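Local coordinates for protein fructosyl amine: oxygen oxidoreductase (Aspergillus fumigatus, PDB 3DJE) that probably oxidises fructosyl amino acids (Amadori products), using FAD as cofactor, in a deglycating reaction, at residues 36-41 and 184-189; 32-37 and 175-180. All blocks are in the same frame, centred on the assembly; numbering follows the deposited sequence.

Interaction 1 (36-41 and 184-189); sequences LDPYPV and QGRVVT. With FAD (flavin-adenine dinucleotide), chain C.
The adenosine end of the FAD site in this Rossmann-type domain forms where Leu-36, Asp-37 and Pro-38 meet Gly-185, Arg-186 and Val-187. Residues 36-37 end strand 33-37, the second strand of the dinucleotide-binding unit, and 38-41 are the loop after it. Residues 184-186 lead into strand 187-193. The two segments meet each other by packing. Leu-36 CD1 lies 3.7 Å from Val-187 CG2, and the two side chains cross at about a right angle. Pro-38 CB sits over one face of the Arg-186 guanidinium, offset toward its rim, 3.7 Å from Arg-186 NH2. Chi3 (-80°) bends the Arg-186 chain and sets where NE lies, 3.8 Å from Pro-38 CB. Gly-185 CA makes a CA-H...O contact with Asp-37 O at 3.4 Å, an approach allowed because glycine has no CB to point at that oxygen.

FAD joins the two segments. Asp-37 CG is anti to the backbone N (chi1 -162°), and its carboxylate meets the ribose. Asp-37 OD1 accepts from FAD O2B at 2.7 Å, and Asp-37 OD2 accepts from FAD O3B at the same distance. OD1 also takes the Tyr-39 N-H through its anti lone pair, an Asx turn. OD2 also accepts from Ala-14 N, in the glycine-rich turn after strand 9-12. Within the two segments the adenine's hydrogen bonds are to the backbone of Val-187. Val-187 N donates to FAD N1A at 3.1 Å, and FAD N6A donates back to Val-187 O. Pro-38 CD lies over the adenine, 3.2 Å from FAD N3A.

Four donors thus converge on the two carboxylate oxygens, which is consistent with an ionised Asp-37. The paired bonds at N1A and N6A match the acceptor and donor pattern of adenine.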
ATOM      1  N   LEU A  36     -16.197 -10.144   1.803  1.00  9.21           N
ATOM      2  CA  LEU A  36     -15.652 -11.258   2.601  1.00  9.47           C
ATOM      3  C   LEU A  36     -14.192 -11.024   2.959  1.00  9.20           C
ATOM      4  O   LEU A  36     -13.378 -10.730   2.087  1.00 10.03           O
ATOM      5  CB  LEU A  36     -15.729 -12.569   1.797  1.00 10.25           C
ATOM      6  CG  LEU A  36     -17.104 -13.025   1.305  1.00  9.89           C
ATOM      7  CD1 LEU A  36     -16.932 -14.232   0.375  1.00 11.63           C
ATOM      8  CD2 LEU A  36     -18.023 -13.360   2.470  1.00 12.46           C
ATOM      9  N   ASP A  37     -13.848 -11.206   4.226  1.00  9.76           N
ATOM     10  CA  ASP A  37     -12.436 -11.078   4.647  1.00 10.53           C
ATOM     11  C   ASP A  37     -12.188 -11.970   5.873  1.00 10.68           C
ATOM     12  O   ASP A  37     -13.025 -12.011   6.758  1.00 10.98           O
ATOM     13  CB  ASP A  37     -12.151  -9.606   4.977  1.00 10.57           C
ATOM     14  CG  ASP A  37     -10.667  -9.270   5.005  1.00 12.53           C
ATOM     15  OD1 ASP A  37      -9.948  -9.777   5.895  1.00 14.71           O
ATOM     16  OD2 ASP A  37     -10.214  -8.492   4.137  1.00 11.62           O
ATOM     17  N   PRO A  38     -11.037 -12.681   5.924  1.00 11.35           N
ATOM     18  CA  PRO A  38     -10.720 -13.574   7.041  1.00 11.87           C
ATOM     19  C   PRO A  38     -10.389 -12.854   8.355  1.00 11.94           C
ATOM     20  O   PRO A  38     -10.300 -13.511   9.403  1.00 13.29           O
ATOM     21  CB  PRO A  38      -9.492 -14.355   6.536  1.00 11.78           C
ATOM     22  CG  PRO A  38      -8.855 -13.482   5.537  1.00 12.60           C
ATOM     23  CD  PRO A  38      -9.995 -12.711   4.887  1.00 12.22           C
ATOM     24  N   TYR A  39     -10.226 -11.532   8.302  1.00 12.40           N
ATOM     25  CA  TYR A  39      -9.972 -10.731   9.506  1.00 13.09           C
ATOM     26  C   TYR A  39     -11.067  -9.676   9.720  1.00 13.67           C
ATOM     27  O   TYR A  39     -11.637  -9.182   8.751  1.00 13.17           O
ATOM     28  CB  TYR A  39      -8.611 -10.031   9.418  1.00 14.61           C
ATOM     29  CG  TYR A  39      -7.421 -10.959   9.454  1.00 14.83           C
ATOM     30  CD1 TYR A  39      -6.680 -11.122  10.626  1.00 16.93           C
ATOM     31  CD2 TYR A  39      -7.026 -11.665   8.319  1.00 14.49           C
ATOM     32  CE1 TYR A  39      -5.577 -11.984  10.665  1.00 17.94           C
ATOM     33  CE2 TYR A  39      -5.925 -12.546   8.352  1.00 17.36           C
ATOM     34  CZ  TYR A  39      -5.212 -12.686   9.531  1.00 17.74           C
ATOM     35  OH  TYR A  39      -4.118 -13.536   9.571  1.00 18.15           O
ATOM     36  N   PRO A  40     -11.340  -9.291  10.989  1.00 13.75           N
ATOM     37  CA  PRO A  40     -12.260  -8.172  11.202  1.00 14.23           C
ATOM     38  C   PRO A  40     -11.691  -6.890  10.596  1.00 13.94           C
ATOM     39  O   PRO A  40     -10.474  -6.744  10.508  1.00 13.65           O
ATOM     40  CB  PRO A  40     -12.313  -8.030  12.732  1.00 14.71           C
ATOM     41  CG  PRO A  40     -11.659  -9.239  13.293  1.00 16.19           C
ATOM     42  CD  PRO A  40     -10.780  -9.813  12.251  1.00 14.74           C
ATOM     43  N   VAL A  41     -12.553  -5.987  10.130  1.00 13.48           N
ATOM     44  CA  VAL A  41     -12.082  -4.666   9.715  1.00 13.50           C
ATOM     45  C   VAL A  41     -11.608  -3.906  10.962  1.00 13.01           C
ATOM     46  O   VAL A  41     -12.343  -3.820  11.952  1.00 13.51           O
ATOM     47  CB  VAL A  41     -13.199  -3.844   8.983  1.00 13.31           C
ATOM     48  CG1 VAL A  41     -12.726  -2.432   8.646  1.00 14.31           C
ATOM     49  CG2 VAL A  41     -13.661  -4.561   7.710  1.00 15.19           C
ATOM     50  N   GLN A 184     -15.710 -17.642   8.679  1.00 13.92           N
ATOM     51  CA  GLN A 184     -16.848 -17.128   7.883  1.00 14.01           C
ATOM     52  C   GLN A 184     -16.463 -16.240   6.692  1.00 13.16           C
ATOM     53  O   GLN A 184     -17.169 -16.222   5.688  1.00 13.05           O
ATOM     54  CB  GLN A 184     -17.888 -16.416   8.766  1.00 14.86           C
ATOM     55  CG  GLN A 184     -17.330 -15.249   9.607  1.00 17.50           C
ATOM     56  CD  GLN A 184     -16.695 -15.703  10.940  1.00 20.83           C
ATOM     57  OE1 GLN A 184     -16.560 -16.906  11.214  1.00 21.77           O
ATOM     58  NE2 GLN A 184     -16.302 -14.732  11.773  1.00 23.39           N
ATOM     59  N   GLY A 185     -15.358 -15.512   6.812  1.00 12.36           N
ATOM     60  CA  GLY A 185     -14.936 -14.602   5.741  1.00 11.20           C
ATOM     61  C   GLY A 185     -13.695 -15.033   4.980  1.00 11.75           C
ATOM     62  O   GLY A 185     -13.200 -14.282   4.145  1.00 11.86           O
ATOM     63  N   ARG A 186     -13.178 -16.233   5.271  1.00 10.61           N
ATOM     64  CA  ARG A 186     -11.978 -16.716   4.603  1.00 11.64           C
ATOM     65  C   ARG A 186     -12.373 -17.469   3.341  1.00 10.60           C
ATOM     66  O   ARG A 186     -12.855 -18.610   3.405  1.00 10.54           O
ATOM     67  CB  ARG A 186     -11.125 -17.617   5.520  1.00 11.80           C
ATOM     68  CG  ARG A 186      -9.945 -18.253   4.788  1.00 13.89           C
ATOM     69  CD  ARG A 186      -8.897 -18.873   5.716  1.00 15.66           C
ATOM     70  NE  ARG A 186      -8.002 -17.857   6.278  1.00 22.90           N
ATOM     71  CZ  ARG A 186      -7.064 -17.203   5.589  1.00 24.71           C
ATOM     72  NH1 ARG A 186      -6.891 -17.444   4.285  1.00 26.09           N
ATOM     73  NH2 ARG A 186      -6.302 -16.293   6.196  1.00 26.43           N
ATOM     74  N   VAL A 187     -12.166 -16.842   2.190  1.00 10.18           N
ATOM     75  CA  VAL A 187     -12.473 -17.528   0.930  1.00 10.33           C
ATOM     76  C   VAL A 187     -11.465 -18.654   0.722  1.00 10.39           C
ATOM     77  O   VAL A 187     -10.253 -18.452   0.886  1.00 10.89           O
ATOM     78  CB  VAL A 187     -12.428 -16.562  -0.272  1.00  9.91           C
ATOM     79  CG1 VAL A 187     -12.524 -17.332  -1.570  1.00 11.32           C
ATOM     80  CG2 VAL A 187     -13.570 -15.544  -0.178  1.00 11.45           C
ATOM     81  N   VAL A 188     -11.969 -19.833   0.349  1.00  9.96           N
ATOM     82  CA  VAL A 188     -11.085 -20.981   0.092  1.00 10.70           C
ATOM     83  C   VAL A 188     -10.955 -21.319  -1.388  1.00  9.94           C
ATOM     84  O   VAL A 188      -9.976 -21.950  -1.800  1.00 10.85           O
ATOM     85  CB  VAL A 188     -11.469 -22.254   0.892  1.00 11.39           C
ATOM     86  CG1 VAL A 188     -11.370 -21.976   2.406  1.00 12.74           C
ATOM     87  CG2 VAL A 188     -12.855 -22.765   0.487  1.00 12.39           C
ATOM     88  N   THR A 189     -11.961 -20.923  -2.169  1.00 10.01           N
ATOM     89  CA  THR A 189     -11.894 -21.014  -3.632  1.00  9.80           C
ATOM     90  C   THR A 189     -12.948 -20.122  -4.246  1.00  9.39           C
ATOM     91  O   THR A 189     -13.965 -19.855  -3.629  1.00  9.08           O
ATOM     92  CB  THR A 189     -12.114 -22.469  -4.140  1.00 10.70           C
ATOM     93  OG1 THR A 189     -11.890 -22.520  -5.559  1.00  9.76           O
ATOM     94  CG2 THR A 189     -13.520 -22.978  -3.813  1.00 10.27           C
TER
HETATM   95  PA  FAD C 500      -4.795  -4.951   1.266  1.00  9.66           P
HETATM   96  O1A FAD C 500      -5.212  -3.653   1.810  1.00 10.32           O
HETATM   97  O2A FAD C 500      -3.611  -5.633   1.871  1.00  9.99           O
HETATM   98  O5B FAD C 500      -6.093  -5.851   1.349  1.00 10.46           O
HETATM   99  C5B FAD C 500      -6.095  -7.245   1.027  1.00 10.37           C
HETATM  100  C4B FAD C 500      -7.267  -7.873   1.791  1.00 11.02           C
HETATM  101  O4B FAD C 500      -7.352  -9.204   1.248  1.00  9.92           O
HETATM  102  C3B FAD C 500      -6.863  -8.011   3.277  1.00 11.02           C
HETATM  103  O3B FAD C 500      -7.775  -7.302   4.132  1.00 12.08           O
HETATM  104  C2B FAD C 500      -6.943  -9.532   3.487  1.00  9.60           C
HETATM  105  O2B FAD C 500      -7.488  -9.887   4.797  1.00 12.18           O
HETATM  106  C1B FAD C 500      -7.841  -9.978   2.300  1.00 11.05           C
HETATM  107  N9A FAD C 500      -7.712 -11.461   2.156  1.00 10.58           N
HETATM  108  C8A FAD C 500      -6.605 -12.225   2.265  1.00 10.90           C
HETATM  109  N7A FAD C 500      -6.952 -13.521   2.123  1.00  9.14           N
HETATM  110  C5A FAD C 500      -8.278 -13.568   1.927  1.00  8.71           C
HETATM  111  C6A FAD C 500      -9.194 -14.609   1.738  1.00  9.40           C
HETATM  112  N6A FAD C 500      -8.772 -15.895   1.741  1.00 10.29           N
HETATM  113  N1A FAD C 500     -10.495 -14.304   1.566  1.00  9.55           N
HETATM  114  C2A FAD C 500     -10.922 -13.035   1.573  1.00  9.77           C
HETATM  115  N3A FAD C 500     -10.075 -12.017   1.756  1.00  8.96           N
HETATM  116  C4A FAD C 500      -8.755 -12.267   1.934  1.00  8.87           C
HETATM  117  N1  FAD C 500       0.911   3.154  -0.243  1.00  9.29           N
HETATM  118  C2  FAD C 500       0.783   4.539  -0.319  1.00  9.88           C
HETATM  119  O2  FAD C 500       0.004   5.072  -1.112  1.00 10.41           O
HETATM  120  N3  FAD C 500       1.562   5.335   0.522  1.00  9.88           N
HETATM  121  C4  FAD C 500       2.469   4.784   1.421  1.00 11.21           C
HETATM  122  O4  FAD C 500       3.141   5.521   2.154  1.00 10.70           O
HETATM  123  C4X FAD C 500       2.602   3.388   1.473  1.00 10.49           C
HETATM  124  N5  FAD C 500       3.512   2.803   2.350  1.00 11.11           N
HETATM  125  C5X FAD C 500       3.507   1.421   2.518  1.00  9.98           C
HETATM  126  C6  FAD C 500       4.271   0.873   3.546  1.00 11.30           C
HETATM  127  C7  FAD C 500       4.254  -0.497   3.773  1.00 11.37           C
HETATM  128  C7M FAD C 500       5.135  -1.047   4.905  1.00 11.77           C
HETATM  129  C8  FAD C 500       3.453  -1.328   2.991  1.00 10.75           C
HETATM  130  C8M FAD C 500       3.379  -2.843   3.299  1.00 11.57           C
HETATM  131  C9  FAD C 500       2.673  -0.769   1.969  1.00 10.37           C
HETATM  132  C9A FAD C 500       2.687   0.612   1.735  1.00  9.09           C
HETATM  133  N10 FAD C 500       1.925   1.202   0.708  1.00  9.79           N
HETATM  134  C10 FAD C 500       1.818   2.591   0.640  1.00  9.91           C
HETATM  135  C1' FAD C 500       1.227   0.367  -0.280  1.00  8.36           C
HETATM  136  C2' FAD C 500      -0.232   0.175   0.138  1.00  8.62           C
HETATM  137  O2' FAD C 500      -0.306  -0.073   1.560  1.00  9.46           O
HETATM  138  C3' FAD C 500      -0.826  -0.995  -0.640  1.00  7.33           C
HETATM  139  O3' FAD C 500      -0.492  -0.852  -2.036  1.00  9.64           O
HETATM  140  C4' FAD C 500      -2.354  -1.046  -0.532  1.00  8.43           C
HETATM  141  O4' FAD C 500      -2.797  -0.864   0.813  1.00  9.75           O
HETATM  142  C5' FAD C 500      -2.840  -2.408  -1.040  1.00  9.58           C
HETATM  143  O5' FAD C 500      -4.276  -2.454  -1.000  1.00  8.86           O
HETATM  144  P   FAD C 500      -5.048  -3.800  -1.405  1.00  9.27           P
HETATM  145  O1P FAD C 500      -4.577  -4.243  -2.751  1.00  9.53           O
HETATM  146  O2P FAD C 500      -6.479  -3.527  -1.162  1.00  9.14           O
HETATM  147  O3P FAD C 500      -4.563  -4.890  -0.328  1.00  9.07           O

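Interaction 2 (32-37 and 175-180); sequences NVTVLD and GVKFVT. With FAD (flavin-adenine dinucleotide), chain C.
Val-35 and Phe-178 stand side by side on one face of a parallel strand pair, pointing the same way. Val-35 CB comes first, 3.9 Å from Phe-178 CD1 and over one face of the ring. Val-35 CG1 is anti to the backbone N (chi1 -174°) and lies 4.2 Å from Phe-178 CE1. The other branch, CG2, also sits above the ring, offset toward its rim. It reaches on to Val-176 CG1 at 3.7 Å. Beyond the two segments, Val-35 and Val-176 both touch Ala-22 of helix 16-27, and Phe-178 packs on helix 160-173.

These strands belong to the parallel part of the mixed Rossmann-type sheet. Strand 33-37 ends the beta-alpha-beta unit begun by strand 9-12 and helix 16-27. Strand 177-180 adds to its other side, as the outermost strand at this end of the sheet. The axes differ by only 18°. Four backbone bonds join the strands. In the middle, Val-35 N donates to Lys-177 O, and Val-179 N donates to Val-35 O at 2.7 Å, nearly along the C=O axis. Lys-177 N to Val-33 O and Asp-37 N to Val-179 O complete the set.

The opposite face carries Thr-34, Leu-36, Lys-177 and Val-179. Leu-36 CD2 rests 3.7 Å from Val-179 CB, and Thr-34 CG2 is 4.0 Å from Val-179 CG2. Lys-177 has two conformers; in the one described, CE passes Thr-34 OG1 at 3.3 Å and NZ bonds weakly to Gly-175 O. At the start of the pair, one water accepts from Val-33 N at 2.8 Å and from Lys-177 NZ, and donates weakly to Gly-175 O. Gly-175 follows helix 160-173 and completes its Schellman motif.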
ATOM      1  N   ASN A  32     -27.003  -4.621  -2.967  1.00 13.05           N
ATOM      2  CA  ASN A  32     -26.841  -6.027  -2.616  1.00 13.52           C
ATOM      3  C   ASN A  32     -25.380  -6.476  -2.710  1.00 13.30           C
ATOM      4  O   ASN A  32     -25.047  -7.432  -3.422  1.00 14.36           O
ATOM      5  CB  ASN A  32     -27.771  -6.890  -3.486  1.00 14.04           C
ATOM      6  CG  ASN A  32     -27.852  -8.341  -3.016  1.00 15.88           C
ATOM      7  OD1 ASN A  32     -27.416  -8.682  -1.909  1.00 18.47           O
ATOM      8  ND2 ASN A  32     -28.407  -9.207  -3.865  1.00 19.30           N
ATOM      9  N   VAL A  33     -24.525  -5.792  -1.952  1.00 12.50           N
ATOM     10  CA  VAL A  33     -23.068  -6.020  -2.011  1.00 11.58           C
ATOM     11  C   VAL A  33     -22.636  -6.735  -0.742  1.00 11.77           C
ATOM     12  O   VAL A  33     -23.028  -6.341   0.362  1.00 11.14           O
ATOM     13  CB  VAL A  33     -22.314  -4.667  -2.097  1.00 11.92           C
ATOM     14  CG1 VAL A  33     -20.795  -4.886  -2.165  1.00 11.81           C
ATOM     15  CG2 VAL A  33     -22.813  -3.840  -3.294  1.00 11.99           C
ATOM     16  N   THR A  34     -21.831  -7.788  -0.908  1.00 11.18           N
ATOM     17  CA  THR A  34     -21.269  -8.508   0.231  1.00 10.72           C
ATOM     18  C   THR A  34     -19.752  -8.499   0.123  1.00 10.36           C
ATOM     19  O   THR A  34     -19.201  -8.727  -0.958  1.00 10.81           O
ATOM     20  CB  THR A  34     -21.774  -9.969   0.278  1.00 11.32           C
ATOM     21  OG1 THR A  34     -23.205  -9.972   0.376  1.00 12.06           O
ATOM     22  CG2 THR A  34     -21.222 -10.702   1.491  1.00 12.49           C
ATOM     23  N   VAL A  35     -19.084  -8.232   1.241  1.00  9.90           N
ATOM     24  CA  VAL A  35     -17.621  -8.255   1.280  1.00  9.92           C
ATOM     25  C   VAL A  35     -17.166  -9.339   2.249  1.00  9.80           C
ATOM     26  O   VAL A  35     -17.660  -9.401   3.388  1.00 10.32           O
ATOM     27  CB  VAL A  35     -17.028  -6.885   1.723  1.00  9.96           C
ATOM     28  CG1 VAL A  35     -15.489  -6.897   1.604  1.00 12.10           C
ATOM     29  CG2 VAL A  35     -17.596  -5.734   0.883  1.00 11.30           C
ATOM     30  N   LEU A  36     -16.197 -10.144   1.803  1.00  9.21           N
ATOM     31  CA  LEU A  36     -15.652 -11.258   2.601  1.00  9.47           C
ATOM     32  C   LEU A  36     -14.192 -11.024   2.959  1.00  9.20           C
ATOM     33  O   LEU A  36     -13.378 -10.730   2.087  1.00 10.03           O
ATOM     34  CB  LEU A  36     -15.729 -12.569   1.797  1.00 10.25           C
ATOM     35  CG  LEU A  36     -17.104 -13.025   1.305  1.00  9.89           C
ATOM     36  CD1 LEU A  36     -16.932 -14.232   0.375  1.00 11.63           C
ATOM     37  CD2 LEU A  36     -18.023 -13.360   2.470  1.00 12.46           C
ATOM     38  N   ASP A  37     -13.848 -11.206   4.226  1.00  9.76           N
ATOM     39  CA  ASP A  37     -12.436 -11.078   4.647  1.00 10.53           C
ATOM     40  C   ASP A  37     -12.188 -11.970   5.873  1.00 10.68           C
ATOM     41  O   ASP A  37     -13.025 -12.011   6.758  1.00 10.98           O
ATOM     42  CB  ASP A  37     -12.151  -9.606   4.977  1.00 10.57           C
ATOM     43  CG  ASP A  37     -10.667  -9.270   5.005  1.00 12.53           C
ATOM     44  OD1 ASP A  37      -9.948  -9.777   5.895  1.00 14.71           O
ATOM     45  OD2 ASP A  37     -10.214  -8.492   4.137  1.00 11.62           O
ATOM     46  N   GLY A 175     -25.554   0.006   3.398  1.00 14.95           N
ATOM     47  CA  GLY A 175     -26.173  -1.283   3.114  1.00 14.38           C
ATOM     48  C   GLY A 175     -25.246  -2.426   2.747  1.00 13.80           C
ATOM     49  O   GLY A 175     -25.697  -3.564   2.570  1.00 14.25           O
ATOM     50  N   VAL A 176     -23.947  -2.143   2.640  1.00 12.76           N
ATOM     51  CA  VAL A 176     -22.991  -3.203   2.304  1.00 11.99           C
ATOM     52  C   VAL A 176     -22.852  -4.174   3.484  1.00 12.10           C
ATOM     53  O   VAL A 176     -22.748  -3.759   4.655  1.00 12.23           O
ATOM     54  CB  VAL A 176     -21.613  -2.626   1.887  1.00 11.33           C
ATOM     55  CG1 VAL A 176     -20.577  -3.758   1.655  1.00 10.97           C
ATOM     56  CG2 VAL A 176     -21.749  -1.737   0.640  1.00 11.49           C
ATOM     57  N   LYS A 177     -22.881  -5.461   3.150  0.50 12.24           N
ATOM     58  CA  LYS A 177     -22.734  -6.548   4.112  0.50 12.33           C
ATOM     59  C   LYS A 177     -21.255  -6.891   4.225  0.50 12.39           C
ATOM     60  O   LYS A 177     -20.615  -7.214   3.230  0.50 12.49           O
ATOM     61  CB  LYS A 177     -23.519  -7.767   3.622  0.50 12.69           C
ATOM     62  CG  LYS A 177     -25.020  -7.513   3.469  0.50 14.55           C
ATOM     63  CD  LYS A 177     -25.658  -8.416   2.407  0.50 15.14           C
ATOM     64  CE  LYS A 177     -25.626  -7.798   1.005  0.50 15.37           C
ATOM     65  NZ  LYS A 177     -26.042  -6.363   0.961  0.50 15.56           N
ATOM     66  N   PHE A 178     -20.707  -6.799   5.434  1.00 12.45           N
ATOM     67  CA  PHE A 178     -19.335  -7.257   5.669  1.00 12.76           C
ATOM     68  C   PHE A 178     -19.371  -8.544   6.453  1.00 13.19           C
ATOM     69  O   PHE A 178     -19.888  -8.571   7.576  1.00 14.47           O
ATOM     70  CB  PHE A 178     -18.496  -6.221   6.436  1.00 12.65           C
ATOM     71  CG  PHE A 178     -18.060  -5.053   5.600  1.00 12.18           C
ATOM     72  CD1 PHE A 178     -16.744  -4.953   5.137  1.00 12.33           C
ATOM     73  CD2 PHE A 178     -18.961  -4.052   5.269  1.00 12.11           C
ATOM     74  CE1 PHE A 178     -16.337  -3.857   4.352  1.00 13.43           C
ATOM     75  CE2 PHE A 178     -18.572  -2.957   4.487  1.00 13.20           C
ATOM     76  CZ  PHE A 178     -17.258  -2.858   4.024  1.00 13.54           C
ATOM     77  N   VAL A 179     -18.810  -9.597   5.865  1.00 12.41           N
ATOM     78  CA  VAL A 179     -18.706 -10.895   6.527  1.00 13.08           C
ATOM     79  C   VAL A 179     -17.222 -11.147   6.782  1.00 13.13           C
ATOM     80  O   VAL A 179     -16.467 -11.465   5.860  1.00 13.04           O
ATOM     81  CB  VAL A 179     -19.332 -12.035   5.682  1.00 13.05           C
ATOM     82  CG1 VAL A 179     -19.203 -13.375   6.415  1.00 14.90           C
ATOM     83  CG2 VAL A 179     -20.800 -11.711   5.346  1.00 14.91           C
ATOM     84  N   THR A 180     -16.817 -10.972   8.034  1.00 13.75           N
ATOM     85  CA  THR A 180     -15.401 -10.909   8.365  1.00 14.59           C
ATOM     86  C   THR A 180     -15.030 -11.873   9.476  1.00 15.04           C
ATOM     87  O   THR A 180     -15.889 -12.291  10.267  1.00 16.22           O
ATOM     88  CB  THR A 180     -14.981  -9.494   8.796  1.00 15.45           C
ATOM     89  OG1 THR A 180     -15.686  -9.127   9.990  1.00 17.44           O
ATOM     90  CG2 THR A 180     -15.230  -8.482   7.682  1.00 15.11           C
TER
HETATM   91  PA  FAD C 500      -4.795  -4.951   1.266  1.00  9.66           P
HETATM   92  O1A FAD C 500      -5.212  -3.653   1.810  1.00 10.32           O
HETATM   93  O2A FAD C 500      -3.611  -5.633   1.871  1.00  9.99           O
HETATM   94  O5B FAD C 500      -6.093  -5.851   1.349  1.00 10.46           O
HETATM   95  C5B FAD C 500      -6.095  -7.245   1.027  1.00 10.37           C
HETATM   96  C4B FAD C 500      -7.267  -7.873   1.791  1.00 11.02           C
HETATM   97  O4B FAD C 500      -7.352  -9.204   1.248  1.00  9.92           O
HETATM   98  C3B FAD C 500      -6.863  -8.011   3.277  1.00 11.02           C
HETATM   99  O3B FAD C 500      -7.775  -7.302   4.132  1.00 12.08           O
HETATM  100  C2B FAD C 500      -6.943  -9.532   3.487  1.00  9.60           C
HETATM  101  O2B FAD C 500      -7.488  -9.887   4.797  1.00 12.18           O
HETATM  102  C1B FAD C 500      -7.841  -9.978   2.300  1.00 11.05           C
HETATM  103  N9A FAD C 500      -7.712 -11.461   2.156  1.00 10.58           N
HETATM  104  C8A FAD C 500      -6.605 -12.225   2.265  1.00 10.90           C
HETATM  105  N7A FAD C 500      -6.952 -13.521   2.123  1.00  9.14           N
HETATM  106  C5A FAD C 500      -8.278 -13.568   1.927  1.00  8.71           C
HETATM  107  C6A FAD C 500      -9.194 -14.609   1.738  1.00  9.40           C
HETATM  108  N6A FAD C 500      -8.772 -15.895   1.741  1.00 10.29           N
HETATM  109  N1A FAD C 500     -10.495 -14.304   1.566  1.00  9.55           N
HETATM  110  C2A FAD C 500     -10.922 -13.035   1.573  1.00  9.77           C
HETATM  111  N3A FAD C 500     -10.075 -12.017   1.756  1.00  8.96           N
HETATM  112  C4A FAD C 500      -8.755 -12.267   1.934  1.00  8.87           C
HETATM  113  N1  FAD C 500       0.911   3.154  -0.243  1.00  9.29           N
HETATM  114  C2  FAD C 500       0.783   4.539  -0.319  1.00  9.88           C
HETATM  115  O2  FAD C 500       0.004   5.072  -1.112  1.00 10.41           O
HETATM  116  N3  FAD C 500       1.562   5.335   0.522  1.00  9.88           N
HETATM  117  C4  FAD C 500       2.469   4.784   1.421  1.00 11.21           C
HETATM  118  O4  FAD C 500       3.141   5.521   2.154  1.00 10.70           O
HETATM  119  C4X FAD C 500       2.602   3.388   1.473  1.00 10.49           C
HETATM  120  N5  FAD C 500       3.512   2.803   2.350  1.00 11.11           N
HETATM  121  C5X FAD C 500       3.507   1.421   2.518  1.00  9.98           C
HETATM  122  C6  FAD C 500       4.271   0.873   3.546  1.00 11.30           C
HETATM  123  C7  FAD C 500       4.254  -0.497   3.773  1.00 11.37           C
HETATM  124  C7M FAD C 500       5.135  -1.047   4.905  1.00 11.77           C
HETATM  125  C8  FAD C 500       3.453  -1.328   2.991  1.00 10.75           C
HETATM  126  C8M FAD C 500       3.379  -2.843   3.299  1.00 11.57           C
HETATM  127  C9  FAD C 500       2.673  -0.769   1.969  1.00 10.37           C
HETATM  128  C9A FAD C 500       2.687   0.612   1.735  1.00  9.09           C
HETATM  129  N10 FAD C 500       1.925   1.202   0.708  1.00  9.79           N
HETATM  130  C10 FAD C 500       1.818   2.591   0.640  1.00  9.91           C
HETATM  131  C1' FAD C 500       1.227   0.367  -0.280  1.00  8.36           C
HETATM  132  C2' FAD C 500      -0.232   0.175   0.138  1.00  8.62           C
HETATM  133  O2' FAD C 500      -0.306  -0.073   1.560  1.00  9.46           O
HETATM  134  C3' FAD C 500      -0.826  -0.995  -0.640  1.00  7.33           C
HETATM  135  O3' FAD C 500      -0.492  -0.852  -2.036  1.00  9.64           O
HETATM  136  C4' FAD C 500      -2.354  -1.046  -0.532  1.00  8.43           C
HETATM  137  O4' FAD C 500      -2.797  -0.864   0.813  1.00  9.75           O
HETATM  138  C5' FAD C 500      -2.840  -2.408  -1.040  1.00  9.58           C
HETATM  139  O5' FAD C 500      -4.276  -2.454  -1.000  1.00  8.86           O
HETATM  140  P   FAD C 500      -5.048  -3.800  -1.405  1.00  9.27           P
HETATM  141  O1P FAD C 500      -4.577  -4.243  -2.751  1.00  9.53           O
HETATM  142  O2P FAD C 500      -6.479  -3.527  -1.162  1.00  9.14           O
HETATM  143  O3P FAD C 500      -4.563  -4.890  -0.328  1.00  9.07           O
HETATM  144  O   HOH W   1     -25.278  -3.720  -0.303  1.00 18.52           O

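How the interactions relate
From the N terminus, strand 33-37 comes first and runs straight into 38-41, so both contacts start from one stretch and share Leu-36 and Asp-37. The chain then travels more than 130 residues before returning. Interaction 2 closes that long loop first, when helix 160-173 delivers strand 177-180 to the edge of the Rossmann-type sheet. The loop of interaction 1 runs on a few residues further, to 184-189. Tyr-39 and Thr-180 touch between them. Interaction 2 joins two neighbouring strands of the Rossmann-type sheet; interaction 1 ties the end of one of them to the small antiparallel sheet that begins with strand 187-193.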